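Side-chain contact in addiction module toxin RelE (Helicobacter pylori, PDB 4LTT), which probably acts as an RNA-cleaving toxin of a type II toxin-antitoxin system, in the YafQ branch of the RelE family, and can bind copper: residues A[58-61]-A[65-68]. Numbering follows the deposited sequence.
Sequences ECHI and VLLV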
# COMPACT_ATOMS: atom_id res chain seq x y z
N GLU A 58 -3.24 3.14 -5.26
CA GLU A 58 -3.85 2.81 -3.95
C GLU A 58 -4.66 1.48 -4.13
O GLU A 58 -5.37 1.34 -5.14
CB GLU A 58 -4.87 3.91 -3.56
CG GLU A 58 -5.52 3.67 -2.18
CD GLU A 58 -6.82 4.47 -2.06
OE1 GLU A 58 -6.70 5.64 -1.72
OE2 GLU A 58 -7.93 3.99 -2.32
N CYS A 59 -4.53 0.59 -3.14
CA CYS A 59 -5.43 -0.55 -3.09
C CYS A 59 -5.92 -0.65 -1.64
O CYS A 59 -5.38 -0.03 -0.71
CB CYS A 59 -4.79 -1.82 -3.60
SG CYS A 59 -3.41 -2.42 -2.66
N HIS A 60 -6.99 -1.39 -1.50
CA HIS A 60 -7.61 -1.58 -0.15
C HIS A 60 -7.28 -2.92 0.40
O HIS A 60 -7.73 -3.94 -0.16
CB HIS A 60 -9.10 -1.62 -0.28
CG HIS A 60 -9.75 -0.33 -0.37
ND1 HIS A 60 -9.51 0.53 -1.30
CD2 HIS A 60 -10.83 0.16 0.37
CE1 HIS A 60 -10.36 1.58 -1.16
NE2 HIS A 60 -11.14 1.33 -0.12
N ILE A 61 -6.52 -2.96 1.45
CA ILE A 61 -6.22 -4.23 2.17
C ILE A 61 -7.40 -4.66 3.05
O ILE A 61 -7.77 -5.85 3.08
CB ILE A 61 -4.92 -4.09 2.94
CG1 ILE A 61 -3.78 -3.57 2.07
CG2 ILE A 61 -4.53 -5.42 3.65
CD1 ILE A 61 -3.38 -4.40 0.88
N VAL A 65 -7.86 0.07 5.80
CA VAL A 65 -6.41 -0.09 5.62
C VAL A 65 -6.09 -0.04 4.11
O VAL A 65 -6.37 -1.01 3.40
CB VAL A 65 -5.88 -1.38 6.25
CG1 VAL A 65 -4.36 -1.36 6.04
CG2 VAL A 65 -6.12 -1.41 7.74
N LEU A 66 -5.55 1.09 3.69
CA LEU A 66 -5.19 1.35 2.32
C LEU A 66 -3.71 1.27 2.17
O LEU A 66 -2.99 1.77 3.04
CB LEU A 66 -5.67 2.73 1.93
CG LEU A 66 -7.14 3.04 2.19
CD1 LEU A 66 -7.42 4.45 1.83
CD2 LEU A 66 -8.07 2.10 1.54
N LEU A 67 -3.24 0.66 1.08
CA LEU A 67 -1.82 0.64 0.75
C LEU A 67 -1.60 1.65 -0.40
O LEU A 67 -2.26 1.55 -1.46
CB LEU A 67 -1.45 -0.78 0.31
CG LEU A 67 -0.00 -0.90 -0.24
CD1 LEU A 67 1.02 -0.68 0.87
CD2 LEU A 67 0.18 -2.26 -0.92
N VAL A 68 -0.65 2.55 -0.23
CA VAL A 68 -0.25 3.50 -1.28
C VAL A 68 1.10 3.07 -1.76
O VAL A 68 2.03 2.87 -0.91
CB VAL A 68 -0.25 4.95 -0.76
CG1 VAL A 68 0.23 5.89 -1.87
CG2 VAL A 68 -1.66 5.35 -0.32
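L66 sets one of its methyls squarely against the imidazole of H60, a CH-pi contact in which CD2 of L66 stands 3.4 Å from the centroid of the H60 ring and only 2° off the ring normal. Because the methyl is centred over the face, all five ring atoms are almost equally far from it. The ring and the leucine run side by side in the same direction. The other branch of L66 serves a second neighbour: its CD1 lies 3.8 Å from OE1 of E58, whose chain reaches across with CG anti to the backbone N (chi1 -178°). One leucine thus packs against both the histidine and E58, which binds copper in another crystal structure of this protein, while its side chain also lies near H84, the other copper ligand and predicted proton donor.

On the opposite face C59 pairs with L67: SG of C59 meets CB of L67 at 3.9 Å and also touches its CD2 methyl. I61, at the corner of the chain, brings CG1 obliquely onto the same CB.

Behind these side chains stands an antiparallel hairpin ladder. C59 and L67 form a hydrogen-bonded pair, with C59 N to L67 O at 3.0 Å and L67 N to C59 O at 2.9 Å; the non-hydrogen-bonded pairs E58-V68 and H60-L66 flank it. The example follows the general rule that directly paired residues share a face, H60 with L66 on one, C59 with L67 on the other. At the turn end, I61 N reaches V65 O at 2.8 Å, a hydrogen bond less straight (135° at the hydrogen) than those two.

Farther out, strands 47-48 and 75-82 continue the sheet beyond the hairpin. Helix 84-88 packs on the E58 and L66 face through L87 and F88, and helix 25-35 covers C59, I61 and L67 with L27 and V30.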